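Local structure of alanine racemase (Actinobacillus succinogenes, 3C3K) at residues B[10-15]-B[54-59]; B[26-31]-B[238-243]; B[100-105]-B[261-266]; B[114-119]-B[148-153]; B[161-166]-B[193-198]. The protein is of unknown function but, despite its name, has the two-lobed fold of the periplasmic binding protein-like family. All blocks are in the same frame, centred on the assembly; numbering follows the deposited sequence.

How the contacts relate
From the N terminus, contact 1 closes first, laying the helical turns at 54-59 on strand 9-15 in the N-terminal lobe. Before it closes, helix 21-35 opens contact 2, which waits for helix 239-254, so contacts 1 and 2 cross; they touch where V13 and V15 meet I30 and V27, and both reach the second subunit. Strand 102-105 opens contact 3, completed only by strand 264-266, so contact 3 crosses contact 2. Between these long closures the chain builds the C-terminal lobe, where contacts 4 and 5 follow in series, enclosed by contacts 2 and 3 alike. The late segments thus return to the lobe where the chain began.

Contact 1: residues B[10-15]-B[54-59]; sequences MLLVMV and RSCLTL
L12 is the centre of a small apolar patch where strand 9-15 receives the helical turns at 54-59. Its CG stands anti to the backbone N (chi1 175°), carrying the branch toward the helical turns, where the two methyls meet different partners. CD2 makes most of the contacts: it lies 3.9 Å from C56 SG, 3.8 Å from C56 O, and 3.9 Å from the CD2 methyl of L57. CD1 turns to the later part of the segment and meets L59 CD1 tip to tip at 4.3 Å. M14, two residues along and therefore on the same side of the strand, carries the rest. Its CG approaches C56 SG to 3.8 Å, and its SD sits 4.0 Å from L57 CD2, the two side chains crossing at roughly a right angle. Beyond SD the M14 chain bends at chi3, and the side chain also packs on V68 and T70 of strand 68-70. C56 is thus wedged between L12 and M14. Its SG occupies the crowded position between its own N and carbonyl carbon (chi1 68°), with the thiol directed at the strand. All five residues that touch are buried, and their side chains meet by apolar packing alone. The contact belongs to a beta-alpha-beta crossover: helices 50-56 and 58-61 link strands 39-45 and 68-70, which flank strand 9-15 in the sheet. L57 also packs on V68 and on helix 77-84, while C56 and L59 meet L42 and M64 of the second subunit.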
# COMPACT_ATOMS: atom_id res chain seq x y z
N MET B 10 3.18 5.90 -22.99
CA MET B 10 3.33 5.50 -21.61
C MET B 10 4.34 6.44 -20.94
O MET B 10 5.30 6.97 -21.56
CB MET B 10 3.79 4.02 -21.47
CG MET B 10 2.71 2.94 -21.84
SD MET B 10 3.10 1.19 -21.43
CE MET B 10 4.27 0.77 -22.68
N LEU B 11 4.11 6.61 -19.65
CA LEU B 11 5.06 7.29 -18.76
C LEU B 11 5.60 6.30 -17.72
O LEU B 11 4.86 5.41 -17.25
CB LEU B 11 4.34 8.42 -18.08
CG LEU B 11 3.46 9.34 -18.93
CD1 LEU B 11 2.83 10.32 -18.00
CD2 LEU B 11 4.33 10.06 -19.99
N LEU B 12 6.88 6.43 -17.42
CA LEU B 12 7.55 5.68 -16.35
C LEU B 12 7.47 6.41 -14.99
O LEU B 12 7.93 7.57 -14.86
CB LEU B 12 9.03 5.41 -16.72
CG LEU B 12 9.92 4.73 -15.67
CD1 LEU B 12 9.40 3.32 -15.30
CD2 LEU B 12 11.29 4.59 -16.19
N VAL B 13 6.92 5.74 -13.97
CA VAL B 13 7.08 6.23 -12.60
C VAL B 13 8.07 5.37 -11.83
O VAL B 13 7.90 4.16 -11.74
CB VAL B 13 5.73 6.27 -11.88
CG1 VAL B 13 5.83 6.99 -10.53
CG2 VAL B 13 4.66 6.95 -12.78
N MET B 14 9.10 6.00 -11.26
CA MET B 14 10.09 5.34 -10.41
C MET B 14 9.67 5.60 -8.99
O MET B 14 9.85 6.71 -8.47
CB MET B 14 11.49 5.91 -10.70
CG MET B 14 12.19 5.31 -11.98
SD MET B 14 13.79 6.07 -12.56
CE MET B 14 13.61 7.57 -11.92
N VAL B 15 9.13 4.57 -8.34
CA VAL B 15 8.50 4.67 -7.03
C VAL B 15 9.51 4.36 -5.92
O VAL B 15 10.32 3.42 -6.04
CB VAL B 15 7.37 3.63 -6.99
CG1 VAL B 15 6.71 3.55 -5.64
CG2 VAL B 15 6.32 4.05 -8.03
N ARG B 54 18.73 2.30 -13.30
CA ARG B 54 19.40 2.24 -14.59
C ARG B 54 18.68 1.29 -15.52
O ARG B 54 18.53 1.53 -16.74
CB ARG B 54 20.84 1.79 -14.39
CG ARG B 54 21.71 2.93 -13.95
CD ARG B 54 23.20 2.56 -13.82
NE ARG B 54 23.89 3.81 -13.54
CZ ARG B 54 24.96 3.97 -12.76
NH1 ARG B 54 25.54 2.93 -12.15
NH2 ARG B 54 25.45 5.21 -12.59
N SER B 55 18.22 0.19 -14.94
CA SER B 55 17.60 -0.84 -15.75
C SER B 55 16.25 -0.39 -16.30
O SER B 55 15.95 -0.54 -17.48
CB SER B 55 17.56 -2.16 -14.94
OG SER B 55 16.44 -2.91 -15.26
N CYS B 56 15.42 0.23 -15.48
CA CYS B 56 14.08 0.53 -15.97
C CYS B 56 14.21 1.68 -16.94
O CYS B 56 13.35 1.88 -17.77
CB CYS B 56 13.08 0.79 -14.83
SG CYS B 56 13.41 2.28 -13.95
N LEU B 57 15.31 2.43 -16.85
CA LEU B 57 15.50 3.58 -17.77
C LEU B 57 15.86 3.20 -19.21
O LEU B 57 15.79 4.05 -20.09
CB LEU B 57 16.43 4.70 -17.17
CG LEU B 57 15.87 5.56 -16.03
CD1 LEU B 57 16.97 6.39 -15.43
CD2 LEU B 57 14.68 6.47 -16.42
N THR B 58 16.16 1.92 -19.47
CA THR B 58 16.26 1.45 -20.84
C THR B 58 14.92 1.62 -21.61
O THR B 58 14.93 1.66 -22.84
CB THR B 58 16.72 0.01 -20.97
OG1 THR B 58 15.79 -0.82 -20.31
CG2 THR B 58 18.05 -0.23 -20.27
N LEU B 59 13.79 1.75 -20.92
CA LEU B 59 12.54 2.03 -21.60
C LEU B 59 12.54 3.36 -22.33
O LEU B 59 11.84 3.52 -23.36
CB LEU B 59 11.37 1.98 -20.62
CG LEU B 59 11.15 0.64 -19.91
CD1 LEU B 59 10.27 0.83 -18.72
CD2 LEU B 59 10.55 -0.32 -20.89

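Contact 2: residues B[26-31]-B[238-243]; sequences VVKGIE and PSEQIG
Two glycines, G29 and G243, bring helices 21-35 and 239-254 of the N-terminal lobe into close glycine-mediated helix packing, with segment axes 6.4 Å apart and crossing at -45°. With no side chains at these points the backbones touch directly: G29 C lies 3.7 Å from G243 C, and V26 O lies against G243 CA. Side chains close in round this core. V26 lays CG1 against G243 CA at 3.7 Å and puts CG2 near S239 O, while I30 CG1 rests on G243 O at 3.5 Å. E240 reaches across to helix 21-35, its CG anti to the backbone N and 3.5 Å from G29 CA. Its OE1 comes alongside the aliphatic part of K28, but the charged ends of the pair stay 4.9 Å apart (K28 NZ to E240 OE1). The carboxylate's stronger partner is K32, one turn further along helix 21-35, in a salt bridge with OE2 that probably steadies the extended chain. Further out, F22 and A25 pack against S239, and I30 rests on I41 of strand 39-45. Between the backbones runs a nearly straight CA-H...O contact, 165° at the hydrogen, with G29 CA 3.4 Å from E240 O.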
# COMPACT_ATOMS: atom_id res chain seq x y z
N VAL B 26 0.27 9.03 -4.37
CA VAL B 26 0.85 9.84 -5.45
C VAL B 26 0.61 9.17 -6.83
O VAL B 26 0.18 9.80 -7.80
CB VAL B 26 2.35 10.09 -5.24
CG1 VAL B 26 2.88 10.89 -6.45
CG2 VAL B 26 2.59 10.88 -3.92
N VAL B 27 0.84 7.85 -6.91
CA VAL B 27 0.49 7.14 -8.13
C VAL B 27 -0.93 7.34 -8.61
O VAL B 27 -1.18 7.51 -9.81
CB VAL B 27 0.85 5.71 -8.05
CG1 VAL B 27 0.39 4.97 -9.28
CG2 VAL B 27 2.36 5.60 -7.91
N LYS B 28 -1.88 7.30 -7.69
CA LYS B 28 -3.23 7.53 -8.05
C LYS B 28 -3.44 8.87 -8.80
O LYS B 28 -4.18 8.92 -9.79
CB LYS B 28 -4.14 7.50 -6.79
CG LYS B 28 -5.63 7.46 -7.18
CD LYS B 28 -6.58 7.40 -5.94
CE LYS B 28 -8.09 7.58 -6.33
NZ LYS B 28 -8.35 6.85 -7.62
N GLY B 29 -2.82 9.94 -8.32
CA GLY B 29 -2.96 11.25 -8.94
C GLY B 29 -2.21 11.27 -10.27
O GLY B 29 -2.68 11.83 -11.26
N ILE B 30 -1.05 10.61 -10.31
CA ILE B 30 -0.35 10.50 -11.57
C ILE B 30 -1.31 9.91 -12.62
O ILE B 30 -1.48 10.52 -13.71
CB ILE B 30 0.97 9.68 -11.43
CG1 ILE B 30 2.00 10.56 -10.73
CG2 ILE B 30 1.49 9.25 -12.75
CD1 ILE B 30 3.25 9.80 -10.20
N GLU B 31 -1.94 8.76 -12.31
CA GLU B 31 -2.78 8.03 -13.25
C GLU B 31 -3.96 8.88 -13.69
O GLU B 31 -4.34 8.87 -14.84
CB GLU B 31 -3.36 6.79 -12.60
CG GLU B 31 -2.38 5.71 -12.26
CD GLU B 31 -2.99 4.62 -11.35
OE1 GLU B 31 -3.92 4.90 -10.52
OE2 GLU B 31 -2.53 3.48 -11.50
N PRO B 238 -0.87 16.86 0.39
CA PRO B 238 -1.87 16.70 -0.66
C PRO B 238 -1.40 15.66 -1.71
O PRO B 238 -1.04 16.04 -2.85
CB PRO B 238 -1.96 18.12 -1.27
CG PRO B 238 -0.60 18.69 -1.07
CD PRO B 238 -0.06 18.09 0.22
N SER B 239 -1.44 14.39 -1.33
CA SER B 239 -0.68 13.37 -2.06
C SER B 239 -1.12 13.17 -3.51
O SER B 239 -0.29 13.15 -4.41
CB SER B 239 -0.66 12.06 -1.29
OG SER B 239 0.06 12.27 -0.07
N GLU B 240 -2.42 13.01 -3.72
CA GLU B 240 -2.96 13.00 -5.06
C GLU B 240 -2.63 14.22 -5.92
O GLU B 240 -2.27 14.06 -7.08
CB GLU B 240 -4.46 12.77 -5.03
CG GLU B 240 -5.00 12.20 -6.30
CD GLU B 240 -6.44 11.70 -6.14
OE1 GLU B 240 -6.69 10.82 -5.30
OE2 GLU B 240 -7.34 12.22 -6.83
N GLN B 241 -2.79 15.43 -5.38
CA GLN B 241 -2.38 16.69 -6.05
C GLN B 241 -0.89 16.74 -6.41
O GLN B 241 -0.54 17.20 -7.48
CB GLN B 241 -2.76 17.95 -5.23
CG GLN B 241 -4.32 18.12 -5.02
CD GLN B 241 -4.78 19.52 -4.53
OE1 GLN B 241 -5.82 20.05 -4.97
NE2 GLN B 241 -4.01 20.12 -3.61
N ILE B 242 -0.01 16.25 -5.54
CA ILE B 242 1.39 16.02 -5.91
C ILE B 242 1.57 15.20 -7.18
O ILE B 242 2.29 15.64 -8.06
CB ILE B 242 2.19 15.45 -4.71
CG1 ILE B 242 2.24 16.48 -3.58
CG2 ILE B 242 3.67 15.01 -5.12
CD1 ILE B 242 2.79 15.89 -2.35
N GLY B 243 0.94 14.03 -7.30
CA GLY B 243 1.01 13.24 -8.55
C GLY B 243 0.35 13.93 -9.75
O GLY B 243 0.88 13.91 -10.86

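Contact 3: residues B[100-105]-B[261-266]; sequences TVSSVS and KTVHHL
Strands 102-105 and 264-266 run parallel, only 8° apart, in a register that pairs S103 with H264, V104 with H265 and S105 with L266. The rungs alternate: S103 N to V263 O at 3.1 Å, H265 N to S103 O at 2.9 Å, and S105 N to H265 O at 3.1 Å. The first and last lie in the plane of the accepting carbonyl; the middle donor stands above it. Ahead of the ladder, V263 N donates to S102 OG at 3.2 Å, and T262 OG1 to T100 O. S103 takes the crowded position (chi1 62°), turning OG to the edge of the H264 ring, near its plane, and 2.7 Å from ND1. With NE2 bonded to S99 O, both ring nitrogens of H264 are engaged. One water joins S105 OG (2.6 Å) and S103 OG (3.0 Å), and donates to H265 O (2.9 Å). Y95 packs beside S105, H264 and L266, whereas V104 and H265 face helix 239-254. Strand 264-266 is, within this chain, one edge strand of the N-terminal parallel sheet and is added after the chain has built the other lobe, the interwoven topology typical of type I periplasmic binding protein folds.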
# COMPACT_ATOMS: atom_id res chain seq x y z
N THR B 100 18.11 21.38 -11.42
CA THR B 100 17.48 21.73 -12.68
C THR B 100 16.27 20.86 -13.08
O THR B 100 15.62 21.12 -14.07
CB THR B 100 18.46 21.73 -13.83
OG1 THR B 100 19.13 20.45 -13.89
CG2 THR B 100 19.49 22.85 -13.61
N VAL B 101 15.97 19.83 -12.30
CA VAL B 101 14.85 18.95 -12.59
C VAL B 101 13.64 19.48 -11.87
O VAL B 101 13.70 19.70 -10.66
CB VAL B 101 15.17 17.55 -12.11
CG1 VAL B 101 13.95 16.58 -12.34
CG2 VAL B 101 16.48 17.07 -12.82
N SER B 102 12.56 19.72 -12.61
CA SER B 102 11.40 20.29 -11.99
C SER B 102 10.82 19.31 -10.99
O SER B 102 10.91 18.10 -11.18
CB SER B 102 10.34 20.67 -13.03
OG SER B 102 10.87 21.63 -13.92
N SER B 103 10.18 19.86 -9.94
CA SER B 103 9.75 19.06 -8.80
C SER B 103 8.42 19.57 -8.30
O SER B 103 8.03 20.71 -8.55
CB SER B 103 10.77 19.14 -7.65
OG SER B 103 10.83 20.49 -7.26
N VAL B 104 7.78 18.73 -7.51
CA VAL B 104 6.57 19.08 -6.79
C VAL B 104 6.62 18.30 -5.45
O VAL B 104 6.90 17.11 -5.43
CB VAL B 104 5.28 18.81 -7.63
CG1 VAL B 104 5.22 17.40 -8.15
CG2 VAL B 104 4.00 19.05 -6.78
N SER B 105 6.45 19.01 -4.35
CA SER B 105 6.56 18.47 -2.99
C SER B 105 5.99 19.47 -1.99
O SER B 105 5.48 20.52 -2.39
CB SER B 105 8.01 18.18 -2.59
OG SER B 105 8.78 19.33 -2.70
N LYS B 261 10.47 25.52 -18.49
CA LYS B 261 11.61 25.95 -17.66
C LYS B 261 11.51 25.20 -16.37
O LYS B 261 10.47 24.61 -16.09
CB LYS B 261 11.54 27.46 -17.31
CG LYS B 261 11.25 28.41 -18.47
CD LYS B 261 12.25 28.24 -19.61
CE LYS B 261 11.83 29.05 -20.85
NZ LYS B 261 12.79 28.95 -21.99
N THR B 262 12.58 25.23 -15.59
CA THR B 262 12.60 24.61 -14.29
C THR B 262 11.67 25.30 -13.35
O THR B 262 11.72 26.54 -13.23
CB THR B 262 13.96 24.78 -13.65
OG1 THR B 262 14.90 24.24 -14.54
CG2 THR B 262 14.03 24.08 -12.33
N VAL B 263 10.85 24.51 -12.64
CA VAL B 263 9.98 25.04 -11.61
C VAL B 263 9.96 24.09 -10.44
O VAL B 263 9.98 22.87 -10.64
CB VAL B 263 8.51 25.18 -12.12
CG1 VAL B 263 8.38 26.36 -13.06
CG2 VAL B 263 8.03 23.91 -12.85
N HIS B 264 9.87 24.63 -9.22
CA HIS B 264 9.88 23.77 -8.05
C HIS B 264 8.64 24.12 -7.31
O HIS B 264 8.63 25.13 -6.58
CB HIS B 264 11.14 24.00 -7.21
CG HIS B 264 12.41 23.58 -7.91
ND1 HIS B 264 12.73 22.25 -8.12
CD2 HIS B 264 13.45 24.30 -8.42
CE1 HIS B 264 13.88 22.17 -8.78
NE2 HIS B 264 14.34 23.40 -8.95
N HIS B 265 7.54 23.41 -7.57
CA HIS B 265 6.28 23.72 -6.88
C HIS B 265 6.26 23.19 -5.44
O HIS B 265 6.66 22.04 -5.18
CB HIS B 265 5.08 23.11 -7.60
CG HIS B 265 4.77 23.75 -8.91
ND1 HIS B 265 3.69 24.58 -9.08
CD2 HIS B 265 5.39 23.69 -10.11
CE1 HIS B 265 3.65 25.01 -10.33
NE2 HIS B 265 4.66 24.47 -10.99
N LEU B 266 5.81 24.04 -4.52
CA LEU B 266 5.60 23.66 -3.14
C LEU B 266 4.13 23.71 -2.94
O LEU B 266 3.55 24.75 -3.13
CB LEU B 266 6.26 24.63 -2.19
CG LEU B 266 7.76 24.37 -1.93
CD1 LEU B 266 8.20 25.43 -0.96
CD2 LEU B 266 8.06 23.04 -1.39
O HOH W 1 9.21 20.82 -4.74

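Contact 4: residues B[114-119]-B[148-153]; sequences YVVDQL and NRLKFH
Two helices of the alpha/beta C-terminal lobe, 108-121 and 137-152, meet here at a crossing angle of -37°, their segment axes 9.5 Å apart, joined by a salt bridge and a His-carboxylate hydrogen bond. D117 is the hub. R149 grips its carboxylate side-on: NE donates to OD1 at 2.7 Å and NH2 to OD2 at 3.2 Å, each oxygen using its syn lone pair, although the carboxylate and guanidinium planes are 48° apart. The arginine chain, bent at chi2, crosses the aspartate obliquely, its CG 3.3 Å from D117 OD1. From above the carboxylate plane, H153 NE2 gives OD1 a second bond of 2.8 Å, the imidazole standing almost perpendicular to the carboxylate at 87°. OD1 therefore takes two nearly straight N-H bonds, which should limit the carboxylate's rotation and, with the arginine's charge, would be expected to favour its ionised form. R149 NH1 lies over the centre of the F152 ring, whose CD2 in turn sits over one face of the H153 imidazole. V116 packs between the helices: its CG1 is 3.8 Å from L150 CD2 and 3.9 Å from R149 CB. H153 is the first residue to leave the helix, so the bond fastens its C-terminal end to helix 108-121. L150 and L119 both pack on I127 of strand 127-131, so both helices rest on the same parallel sheet.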
# COMPACT_ATOMS: atom_id res chain seq x y z
N TYR B 114 7.05 23.05 12.69
CA TYR B 114 5.67 23.30 13.13
C TYR B 114 5.16 22.20 14.03
O TYR B 114 4.50 22.48 14.98
CB TYR B 114 4.70 23.35 11.95
CG TYR B 114 3.34 23.90 12.33
CD1 TYR B 114 2.31 23.06 12.74
CD2 TYR B 114 3.09 25.27 12.28
CE1 TYR B 114 1.04 23.58 13.09
CE2 TYR B 114 1.83 25.82 12.62
CZ TYR B 114 0.82 24.96 13.05
OH TYR B 114 -0.40 25.52 13.36
N VAL B 115 5.42 20.95 13.68
CA VAL B 115 5.16 19.77 14.57
C VAL B 115 5.77 19.93 15.94
O VAL B 115 5.07 19.85 16.94
CB VAL B 115 5.58 18.47 13.91
CG1 VAL B 115 5.55 17.31 14.96
CG2 VAL B 115 4.64 18.20 12.66
N VAL B 116 7.07 20.20 15.99
CA VAL B 116 7.74 20.46 17.26
C VAL B 116 7.16 21.67 18.00
O VAL B 116 6.91 21.60 19.20
CB VAL B 116 9.23 20.64 17.08
CG1 VAL B 116 9.90 21.00 18.41
CG2 VAL B 116 9.82 19.36 16.53
N ASP B 117 6.91 22.76 17.29
CA ASP B 117 6.33 23.90 18.01
C ASP B 117 5.00 23.53 18.66
O ASP B 117 4.75 24.00 19.75
CB ASP B 117 6.11 25.11 17.11
CG ASP B 117 7.38 25.73 16.64
OD1 ASP B 117 8.47 25.42 17.16
OD2 ASP B 117 7.27 26.54 15.72
N GLN B 118 4.15 22.73 17.99
CA GLN B 118 2.85 22.39 18.54
C GLN B 118 2.97 21.48 19.74
O GLN B 118 2.32 21.69 20.75
CB GLN B 118 1.95 21.70 17.51
CG GLN B 118 1.63 22.54 16.30
CD GLN B 118 1.43 23.96 16.62
OE1 GLN B 118 0.46 24.32 17.30
NE2 GLN B 118 2.30 24.82 16.11
N LEU B 119 3.80 20.44 19.64
CA LEU B 119 4.12 19.64 20.81
C LEU B 119 4.62 20.47 22.00
O LEU B 119 4.19 20.25 23.11
CB LEU B 119 5.05 18.46 20.47
CG LEU B 119 4.46 17.43 19.52
CD1 LEU B 119 5.57 16.59 18.87
CD2 LEU B 119 3.43 16.53 20.22
N ASN B 148 16.96 21.11 15.25
CA ASN B 148 17.09 22.57 15.35
C ASN B 148 15.98 23.20 16.15
O ASN B 148 16.21 24.19 16.88
CB ASN B 148 17.15 23.26 13.98
CG ASN B 148 18.33 22.80 13.16
OD1 ASN B 148 19.33 22.33 13.70
ND2 ASN B 148 18.21 22.91 11.84
N ARG B 149 14.77 22.69 16.03
CA ARG B 149 13.65 23.33 16.73
C ARG B 149 13.66 22.99 18.20
O ARG B 149 13.27 23.78 19.06
CB ARG B 149 12.35 22.94 16.04
CG ARG B 149 11.26 23.94 16.16
CD ARG B 149 11.61 25.22 15.40
NE ARG B 149 10.60 26.24 15.64
CZ ARG B 149 10.80 27.51 15.37
NH1 ARG B 149 11.95 27.88 14.84
NH2 ARG B 149 9.86 28.41 15.64
N LEU B 150 14.17 21.82 18.56
CA LEU B 150 14.35 21.51 19.99
C LEU B 150 15.32 22.48 20.63
O LEU B 150 15.09 22.89 21.75
CB LEU B 150 14.81 20.07 20.26
CG LEU B 150 13.89 18.90 19.83
CD1 LEU B 150 14.51 17.54 20.22
CD2 LEU B 150 12.50 19.06 20.42
N LYS B 151 16.44 22.75 19.95
CA LYS B 151 17.51 23.63 20.45
C LYS B 151 16.94 25.03 20.47
O LYS B 151 17.27 25.84 21.34
CB LYS B 151 18.72 23.65 19.51
CG LYS B 151 19.59 22.38 19.29
CD LYS B 151 19.82 21.64 20.59
CE LYS B 151 18.90 20.38 20.71
NZ LYS B 151 18.90 19.65 22.05
N PHE B 152 16.13 25.36 19.47
CA PHE B 152 15.48 26.65 19.48
C PHE B 152 14.62 26.88 20.72
O PHE B 152 14.46 27.99 21.20
CB PHE B 152 14.60 26.78 18.25
CG PHE B 152 13.75 27.98 18.25
CD1 PHE B 152 14.28 29.22 17.86
CD2 PHE B 152 12.43 27.87 18.49
CE1 PHE B 152 13.46 30.35 17.80
CE2 PHE B 152 11.60 28.98 18.44
CZ PHE B 152 12.11 30.22 18.11
N HIS B 153 14.01 25.81 21.21
CA HIS B 153 13.18 25.91 22.43
C HIS B 153 13.99 25.60 23.69
O HIS B 153 13.45 25.47 24.76
CB HIS B 153 11.98 24.96 22.32
CG HIS B 153 10.93 25.44 21.36
ND1 HIS B 153 10.25 26.63 21.54
CD2 HIS B 153 10.48 24.92 20.20
CE1 HIS B 153 9.39 26.79 20.55
NE2 HIS B 153 9.52 25.77 19.71

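Contact 5: residues B[161-166]-B[193-198]; sequences SYAENL and DVLAAG
No aromatic ring enters this contact; the flat groups that do are the carbonyls of N165 and L166, each touched at its oxygen by a methyl. L195 CD2 lies 3.8 Å from N165 O, and V194, its side chain pointing at the loop, brings CG1 to 3.9 Å from L166 O. The setting is the alpha/beta C-terminal lobe of the periplasmic binding protein-like fold, where the loop leaving the C-terminal end of strand 159-162 meets the first turn of helix 193-205. L166 and L195 make the main apolar pair, crossing at about a right angle. The L166 side chain sets out anti to its backbone N (chi1 -168°) and its CD1 comes 4.0 Å from L195 CG, while its CG faces V194 CB at 4.4 Å. L195 reaches back with CG anti to its carbonyl carbon (chi1 -66°); both its methyls touch A163 CB, CD1 also reaching L166 CD1 and CD2 also N165 O. L195 packs in addition on A170 of helix 168-179 and A190 of strand 187-190. L166 also packs on N20 of the N-terminal lobe and lies about 5 Å from a bound glycerol, consistent with a position at the cleft between lobes, where relatives of this fold bind ligands. The buried methyl A163 CB sits 3.6 Å from L195 CD2.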
# COMPACT_ATOMS: atom_id res chain seq x y z
N SER B 161 15.43 7.44 16.75
CA SER B 161 15.59 6.02 16.59
C SER B 161 15.23 5.71 15.14
O SER B 161 14.32 6.31 14.60
CB SER B 161 14.61 5.36 17.57
OG SER B 161 14.53 3.99 17.34
N TYR B 162 15.95 4.80 14.49
CA TYR B 162 15.79 4.65 13.05
C TYR B 162 15.06 3.38 12.75
O TYR B 162 15.44 2.29 13.21
CB TYR B 162 17.13 4.71 12.27
CG TYR B 162 17.79 6.07 12.34
CD1 TYR B 162 17.46 7.05 11.43
CD2 TYR B 162 18.74 6.38 13.34
CE1 TYR B 162 18.02 8.30 11.49
CE2 TYR B 162 19.34 7.67 13.40
CZ TYR B 162 18.95 8.62 12.45
OH TYR B 162 19.43 9.92 12.43
N ALA B 163 13.95 3.51 12.03
CA ALA B 163 13.24 2.29 11.69
C ALA B 163 13.95 1.64 10.51
O ALA B 163 14.24 2.31 9.56
CB ALA B 163 11.76 2.60 11.35
N GLU B 164 14.18 0.34 10.53
CA GLU B 164 14.85 -0.24 9.34
C GLU B 164 13.92 -0.37 8.15
O GLU B 164 14.28 -0.05 7.00
CB GLU B 164 15.49 -1.59 9.63
CG GLU B 164 15.88 -2.27 8.32
CD GLU B 164 17.04 -3.24 8.44
OE1 GLU B 164 16.95 -4.20 9.25
OE2 GLU B 164 18.04 -3.07 7.69
N ASN B 165 12.71 -0.83 8.41
CA ASN B 165 11.73 -0.95 7.33
C ASN B 165 10.60 0.03 7.50
O ASN B 165 10.46 0.57 8.56
CB ASN B 165 11.18 -2.35 7.35
CG ASN B 165 12.26 -3.36 7.09
OD1 ASN B 165 12.93 -3.29 6.08
ND2 ASN B 165 12.48 -4.24 8.02
N LEU B 166 9.79 0.25 6.45
CA LEU B 166 8.65 1.07 6.61
C LEU B 166 7.44 0.17 6.92
O LEU B 166 6.65 -0.15 6.04
CB LEU B 166 8.41 1.98 5.36
CG LEU B 166 7.35 3.04 5.71
CD1 LEU B 166 7.95 4.15 6.48
CD2 LEU B 166 6.58 3.54 4.47
N ASP B 193 3.02 7.99 9.00
CA ASP B 193 1.92 7.41 9.75
C ASP B 193 2.08 5.90 9.98
O ASP B 193 1.59 5.41 10.94
CB ASP B 193 0.60 7.64 9.00
CG ASP B 193 0.23 9.10 8.90
OD1 ASP B 193 0.70 9.88 9.75
OD2 ASP B 193 -0.59 9.45 8.05
N VAL B 194 2.73 5.17 9.09
CA VAL B 194 2.90 3.70 9.24
C VAL B 194 3.75 3.42 10.52
O VAL B 194 3.45 2.54 11.33
CB VAL B 194 3.58 3.10 8.00
CG1 VAL B 194 3.86 1.62 8.19
CG2 VAL B 194 2.69 3.28 6.76
N LEU B 195 4.82 4.18 10.68
CA LEU B 195 5.71 4.00 11.84
C LEU B 195 4.99 4.46 13.10
O LEU B 195 5.19 3.88 14.16
CB LEU B 195 6.98 4.82 11.61
CG LEU B 195 7.77 4.26 10.43
CD1 LEU B 195 8.98 5.23 10.23
CD2 LEU B 195 8.24 2.79 10.66
N ALA B 196 4.14 5.48 12.99
CA ALA B 196 3.45 6.06 14.17
C ALA B 196 2.39 5.08 14.68
O ALA B 196 2.14 4.96 15.88
CB ALA B 196 2.83 7.44 13.86
N ALA B 197 1.76 4.34 13.75
CA ALA B 197 0.76 3.34 14.14
C ALA B 197 1.42 2.27 15.02
O ALA B 197 0.81 1.77 15.95
CB ALA B 197 0.12 2.72 12.92
N GLY B 198 2.68 1.95 14.71
CA GLY B 198 3.47 0.99 15.49
C GLY B 198 3.90 1.61 16.81
O GLY B 198 3.95 0.94 17.86